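Local coordinates for uncharacterized protein (PDB 4ECO) that is of unknown function but folds as a leucine-rich repeat solenoid, a scaffold that commonly serves protein binding, at residues A[592-597]-A[622-627]; A[578-583]-A[599-604]. All blocks are in the same frame, centred on the assembly; numbering follows the deposited sequence.

Contact 1: residues A[592-597]-A[622-627]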
loop_
_atom_site.group_PDB
_atom_site.type_symbol
_atom_site.label_atom_id
_atom_site.label_comp_id
_atom_site.label_asym_id
_atom_site.label_seq_id
_atom_site.Cartn_x
_atom_site.Cartn_y
_atom_site.Cartn_z
ATOM N N LEU A 592 -31.273 4.170 -14.922
ATOM C CA LEU A 592 -31.289 3.696 -16.301
ATOM C C LEU A 592 -30.567 4.659 -17.223
ATOM O O LEU A 592 -30.940 5.831 -17.341
ATOM C CB LEU A 592 -32.742 3.488 -16.765
ATOM C CG LEU A 592 -33.004 3.060 -18.213
ATOM C CD1 LEU A 592 -32.551 1.607 -18.484
ATOM C CD2 LEU A 592 -34.471 3.175 -18.506
ATOM N N ASP A 593 -29.518 4.148 -17.864
ATOM C CA ASP A 593 -28.743 4.883 -18.852
ATOM C C ASP A 593 -29.093 4.364 -20.222
ATOM O O ASP A 593 -28.758 3.221 -20.550
ATOM C CB ASP A 593 -27.224 4.787 -18.594
ATOM C CG ASP A 593 -26.375 5.184 -19.798
ATOM O OD1 ASP A 593 -26.647 6.249 -20.399
ATOM O OD2 ASP A 593 -25.488 4.401 -20.174
ATOM N N ILE A 594 -29.789 5.196 -21.008
ATOM C CA ILE A 594 -30.155 4.880 -22.386
ATOM C C ILE A 594 -29.584 5.951 -23.316
ATOM O O ILE A 594 -29.909 5.962 -24.505
ATOM C CB ILE A 594 -31.699 4.735 -22.570
ATOM C CG1 ILE A 594 -32.464 6.017 -22.112
ATOM C CG2 ILE A 594 -32.226 3.443 -21.915
ATOM C CD1 ILE A 594 -33.883 6.155 -22.602
ATOM N N LYS A 595 -28.757 6.861 -22.769
ATOM C CA LYS A 595 -28.216 8.024 -23.475
ATOM C C LYS A 595 -27.399 7.591 -24.677
ATOM O O LYS A 595 -26.729 6.569 -24.623
ATOM C CB LYS A 595 -27.385 8.912 -22.535
ATOM C CG LYS A 595 -27.189 10.326 -23.052
ATOM C CD LYS A 595 -26.572 11.241 -21.994
ATOM C CE LYS A 595 -26.235 12.630 -22.503
ATOM N NZ LYS A 595 -27.448 13.414 -22.859
ATOM N N ASP A 596 -27.516 8.353 -25.781
ATOM C CA ASP A 596 -26.827 8.123 -27.050
ATOM C C ASP A 596 -27.246 6.758 -27.636
ATOM O O ASP A 596 -26.458 5.823 -27.736
ATOM C CB ASP A 596 -25.295 8.254 -26.897
ATOM C CG ASP A 596 -24.497 8.144 -28.184
ATOM O OD1 ASP A 596 -25.070 8.401 -29.267
ATOM O OD2 ASP A 596 -23.299 7.810 -28.108
ATOM N N ASN A 597 -28.523 6.666 -27.994
ATOM C CA ASN A 597 -29.184 5.544 -28.674
ATOM C C ASN A 597 -30.166 6.227 -29.592
ATOM O O ASN A 597 -31.350 6.327 -29.275
ATOM C CB ASN A 597 -29.822 4.563 -27.667
ATOM C CG ASN A 597 -28.886 3.530 -27.101
ATOM O OD1 ASN A 597 -28.460 2.613 -27.790
ATOM N ND2 ASN A 597 -28.637 3.586 -25.805
ATOM N N LYS A 622 -32.908 14.491 -25.268
ATOM C CA LYS A 622 -34.266 15.011 -25.546
ATOM C C LYS A 622 -34.672 14.725 -26.996
ATOM O O LYS A 622 -35.860 14.743 -27.307
ATOM C CB LYS A 622 -34.358 16.509 -25.232
ATOM C CG LYS A 622 -34.166 16.800 -23.742
ATOM C CD LYS A 622 -34.199 18.272 -23.398
ATOM C CE LYS A 622 -33.941 18.486 -21.919
ATOM N NZ LYS A 622 -33.827 19.929 -21.560
ATOM N N THR A 623 -33.701 14.358 -27.852
ATOM C CA THR A 623 -33.904 14.000 -29.263
ATOM C C THR A 623 -34.349 12.534 -29.428
ATOM O O THR A 623 -34.704 12.138 -30.538
ATOM C CB THR A 623 -32.610 14.245 -30.076
ATOM O OG1 THR A 623 -31.477 13.769 -29.342
ATOM C CG2 THR A 623 -32.418 15.695 -30.430
ATOM N N GLN A 624 -34.293 11.723 -28.350
ATOM C CA GLN A 624 -34.664 10.307 -28.420
ATOM C C GLN A 624 -36.176 10.158 -28.432
ATOM O O GLN A 624 -36.878 11.019 -27.887
ATOM C CB GLN A 624 -34.050 9.504 -27.254
ATOM C CG GLN A 624 -32.530 9.415 -27.300
ATOM C CD GLN A 624 -31.935 8.591 -26.187
ATOM O OE1 GLN A 624 -31.851 9.013 -25.019
ATOM N NE2 GLN A 624 -31.425 7.431 -26.547
ATOM N N ASP A 625 -36.682 9.073 -29.056
ATOM C CA ASP A 625 -38.112 8.775 -29.125
ATOM C C ASP A 625 -38.570 8.109 -27.801
ATOM O O ASP A 625 -38.773 6.883 -27.719
ATOM C CB ASP A 625 -38.420 7.901 -30.356
ATOM C CG ASP A 625 -39.860 7.442 -30.494
ATOM O OD1 ASP A 625 -40.771 8.170 -30.012
ATOM O OD2 ASP A 625 -40.081 6.347 -31.074
ATOM N N ILE A 626 -38.728 8.952 -26.763
ATOM C CA ILE A 626 -39.172 8.560 -25.428
ATOM C C ILE A 626 -40.674 8.902 -25.279
ATOM O O ILE A 626 -41.081 10.053 -25.467
ATOM C CB ILE A 626 -38.295 9.238 -24.354
ATOM C CG1 ILE A 626 -36.852 8.690 -24.401
ATOM C CG2 ILE A 626 -38.902 9.077 -22.966
ATOM C CD1 ILE A 626 -35.763 9.652 -23.967
ATOM N N ARG A 627 -41.489 7.889 -24.965
ATOM C CA ARG A 627 -42.925 8.073 -24.788
ATOM C C ARG A 627 -43.306 7.998 -23.304
ATOM O O ARG A 627 -42.604 7.373 -22.506
ATOM C CB ARG A 627 -43.720 7.022 -25.606
ATOM C CG ARG A 627 -43.666 7.216 -27.135
ATOM C CD ARG A 627 -43.071 6.028 -27.884
ATOM N NE ARG A 627 -42.952 6.290 -29.325
ATOM C CZ ARG A 627 -43.829 5.903 -30.251
ATOM N NH1 ARG A 627 -44.905 5.203 -29.909
ATOM N NH2 ARG A 627 -43.628 6.199 -31.529
#
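A buried contact led by the Gln624 side-chain amide joins Ile594 and Asn597, in the turn that leaves strand 591-593, to the chain entering strand 625-627 near the C-terminal end of the leucine-rich repeat solenoid. Both N-H groups of Gln624 NE2 are spent on backbone carbonyls of that turn. Gln624 NE2 reaches Ile594 O at 2.9 Å, nearly straight at 173°, and Asn597 O at the same distance. Both acceptors lie close to the amide plane, which fixes the rotation of the amide. The donor is tilted from the carbonyl plane of Ile594 and stands well above that of Asn597. Gln624 gets there with CG anti to its carbonyl carbon (chi1 -66°) and an extended chain beyond; its OE1 accepts from Asp621 N, so the amide is held at both ends. Ile594 O is gripped twice: Asn597 ND2 meets it at 3.0 Å from the opposite face of the carbonyl plane. Asn597 in turn gives its other amide hydrogen to Ile573 O and takes Ile578 N on OD1, tying the turn to the preceding repeat. Next to the polar site the tips of Ile594 and Ile626 come together, CD1 to CD1 at 4.2 Å; Ile602 touches both, and Leu618 packs on Ile594. Within the turn, Asp593 OD1 accepts from Lys595 N at 3.2 Å in an Asx turn, while Asp596 pairs with Arg553. Leu592, Ile594 and Asn597 hold the fixed positions of the leucine-rich repeat pattern LxLxxN, with Ile600 following one residue later than the consensus places it. The pattern builds an asparagine ladder, in which asparagine side chains bond to backbone groups of their own and the neighbouring turn; here Gln624 of the following turn adds its side-chain amide in a comparable way.

Contact 2: residues A[578-583]-A[599-604]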
loop_
_atom_site.group_PDB
_atom_site.type_symbol
_atom_site.label_atom_id
_atom_site.label_comp_id
_atom_site.label_asym_id
_atom_site.label_seq_id
_atom_site.Cartn_x
_atom_site.Cartn_y
_atom_site.Cartn_z
ATOM N N ILE A 578 -29.661 0.758 -29.827
ATOM C CA ILE A 578 -30.893 0.116 -29.392
ATOM C C ILE A 578 -32.055 0.735 -30.175
ATOM O O ILE A 578 -32.077 1.943 -30.409
ATOM C CB ILE A 578 -31.099 0.179 -27.845
ATOM C CG1 ILE A 578 -29.879 -0.386 -27.077
ATOM C CG2 ILE A 578 -32.416 -0.500 -27.390
ATOM C CD1 ILE A 578 -29.380 -1.832 -27.440
ATOM N N ARG A 579 -32.968 -0.131 -30.634
ATOM C CA ARG A 579 -34.119 0.229 -31.443
ATOM C C ARG A 579 -35.403 0.176 -30.606
ATOM O O ARG A 579 -35.527 0.941 -29.658
ATOM C CB ARG A 579 -34.211 -0.687 -32.677
ATOM C CG ARG A 579 -32.937 -0.806 -33.503
ATOM C CD ARG A 579 -32.492 0.504 -34.099
ATOM N NE ARG A 579 -31.256 0.349 -34.862
ATOM C CZ ARG A 579 -30.994 0.978 -36.003
ATOM N NH1 ARG A 579 -31.884 1.818 -36.528
ATOM N NH2 ARG A 579 -29.848 0.773 -36.632
ATOM N N LYS A 580 -36.342 -0.704 -30.951
ATOM C CA LYS A 580 -37.640 -0.786 -30.288
ATOM C C LYS A 580 -37.542 -1.570 -28.974
ATOM O O LYS A 580 -37.042 -2.706 -28.934
ATOM C CB LYS A 580 -38.700 -1.411 -31.239
ATOM C CG LYS A 580 -40.121 -1.641 -30.690
ATOM C CD LYS A 580 -40.966 -0.376 -30.489
ATOM C CE LYS A 580 -42.452 -0.676 -30.379
ATOM N NZ LYS A 580 -42.809 -1.506 -29.188
ATOM N N VAL A 581 -38.057 -0.924 -27.903
ATOM C CA VAL A 581 -38.175 -1.438 -26.546
ATOM C C VAL A 581 -39.677 -1.670 -26.329
ATOM O O VAL A 581 -40.450 -0.703 -26.265
ATOM C CB VAL A 581 -37.517 -0.496 -25.499
ATOM C CG1 VAL A 581 -37.635 -1.067 -24.092
ATOM C CG2 VAL A 581 -36.055 -0.231 -25.838
ATOM N N ASN A 582 -40.095 -2.951 -26.302
ATOM C CA ASN A 582 -41.511 -3.319 -26.213
ATOM C C ASN A 582 -42.055 -3.141 -24.814
ATOM O O ASN A 582 -43.081 -2.483 -24.676
ATOM C CB ASN A 582 -41.773 -4.768 -26.696
ATOM C CG ASN A 582 -41.515 -5.026 -28.173
ATOM O OD1 ASN A 582 -41.804 -4.198 -29.056
ATOM N ND2 ASN A 582 -40.996 -6.210 -28.479
ATOM N N GLU A 583 -41.422 -3.752 -23.793
ATOM C CA GLU A 583 -41.858 -3.668 -22.389
ATOM C C GLU A 583 -41.747 -2.242 -21.847
ATOM O O GLU A 583 -40.783 -1.535 -22.152
ATOM C CB GLU A 583 -41.027 -4.620 -21.488
ATOM C CG GLU A 583 -39.510 -4.388 -21.496
ATOM C CD GLU A 583 -38.658 -5.493 -20.900
ATOM O OE1 GLU A 583 -39.162 -6.241 -20.033
ATOM O OE2 GLU A 583 -37.474 -5.600 -21.288
ATOM N N ASN A 599 -31.741 5.736 -32.242
ATOM C CA ASN A 599 -32.870 5.096 -32.920
ATOM C C ASN A 599 -33.754 4.301 -31.953
ATOM O O ASN A 599 -34.546 3.466 -32.405
ATOM C CB ASN A 599 -32.365 4.196 -34.043
ATOM C CG ASN A 599 -31.546 4.959 -35.055
ATOM O OD1 ASN A 599 -32.003 5.943 -35.650
ATOM N ND2 ASN A 599 -30.290 4.574 -35.208
ATOM N N ILE A 600 -33.661 4.610 -30.633
ATOM C CA ILE A 600 -34.427 3.944 -29.580
ATOM C C ILE A 600 -35.902 4.379 -29.658
ATOM O O ILE A 600 -36.213 5.464 -30.153
ATOM C CB ILE A 600 -33.809 4.194 -28.156
ATOM C CG1 ILE A 600 -34.214 3.083 -27.155
ATOM C CG2 ILE A 600 -34.118 5.596 -27.616
ATOM C CD1 ILE A 600 -33.439 3.026 -25.841
ATOM N N SER A 601 -36.793 3.491 -29.203
ATOM C CA SER A 601 -38.238 3.686 -29.072
ATOM C C SER A 601 -38.620 2.993 -27.768
ATOM O O SER A 601 -38.684 1.760 -27.716
ATOM C CB SER A 601 -38.981 3.164 -30.297
ATOM O OG SER A 601 -40.323 3.627 -30.319
ATOM N N ILE A 602 -38.725 3.803 -26.678
ATOM C CA ILE A 602 -38.953 3.361 -25.298
ATOM C C ILE A 602 -40.114 4.150 -24.641
ATOM O O ILE A 602 -40.254 5.364 -24.840
ATOM C CB ILE A 602 -37.616 3.501 -24.500
ATOM C CG1 ILE A 602 -37.613 2.715 -23.173
ATOM C CG2 ILE A 602 -37.132 4.959 -24.353
ATOM C CD1 ILE A 602 -36.186 2.394 -22.621
ATOM N N ASP A 603 -40.951 3.423 -23.871
ATOM C CA ASP A 603 -42.101 3.921 -23.117
ATOM C C ASP A 603 -41.729 4.011 -21.629
ATOM O O ASP A 603 -41.558 2.984 -20.966
ATOM C CB ASP A 603 -43.308 2.988 -23.339
ATOM C CG ASP A 603 -44.641 3.501 -22.809
ATOM O OD1 ASP A 603 -44.632 4.316 -21.868
ATOM O OD2 ASP A 603 -45.702 3.058 -23.325
ATOM N N LEU A 604 -41.620 5.232 -21.105
ATOM C CA LEU A 604 -41.239 5.474 -19.710
ATOM C C LEU A 604 -42.440 5.944 -18.851
ATOM O O LEU A 604 -42.255 6.628 -17.830
ATOM C CB LEU A 604 -40.106 6.513 -19.658
ATOM C CG LEU A 604 -38.801 6.163 -20.361
ATOM C CD1 LEU A 604 -37.775 7.239 -20.142
ATOM C CD2 LEU A 604 -38.227 4.881 -19.847
HETATM O O HOH W 1 -30.173 3.567 -31.616
HETATM O O HOH W 2 -40.799 0.523 -23.809
#
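One face of the Arg579 guanidinium carries the Asn599 amide, whose ND2 lies 3.4 Å above the plane, offset toward the rim by NH1. The two flat groups are 17° from parallel and their side chains run side by side, with Asn599 CB 3.7 Å from Arg579 CD. Two donors face each other here, so this is packing and not a hydrogen bond; Asp577 takes both groups, with OD2 on Arg579 NH2 and OD1 on Asn599 ND2. Beyond them the backbones run roughly parallel, 30° apart, and form a single bridge between Lys580 and Ser601. Ser601 N donates to Arg579 O at 2.9 Å, and Val581 N to Ser601 O at 2.8 Å. This is the stacking of successive turns in a leucine-rich repeat solenoid, on the part of each turn that follows its asparagine. Inward, Val581 divides its methyls: CG2 touches Ile600 CG1 at 4.0 Å where the two side chains cross, and CG1, anti to the backbone N (chi1 -179°), lies beside Ile602 CG1 at 3.9 Å. A water spans Ile578 O and Asn599 N, and a second joins Val581 O and Glu583 O to Asp603 N.

How the contacts relate
From the N terminus the chain passes 578-583, then 592-597, then 599-604 and finally 622-627. Contact 2 closes the loop from the first to the third of these, contact 1 that from the second to the fourth, and the two loops cross. Their centres lie about 9 Å apart. Strands 601-603 and 625-627 pair in parallel and join the contacts directly: Arg627 N probably donates to Ile602 O at 2.8 Å, and Ile600 CG2 packs on Gln624 NE2. Arg627 O with Leu604 N, probably a hydrogen bond too, makes a further tie. Together they stack three consecutive turns at the C-terminal end of the solenoid.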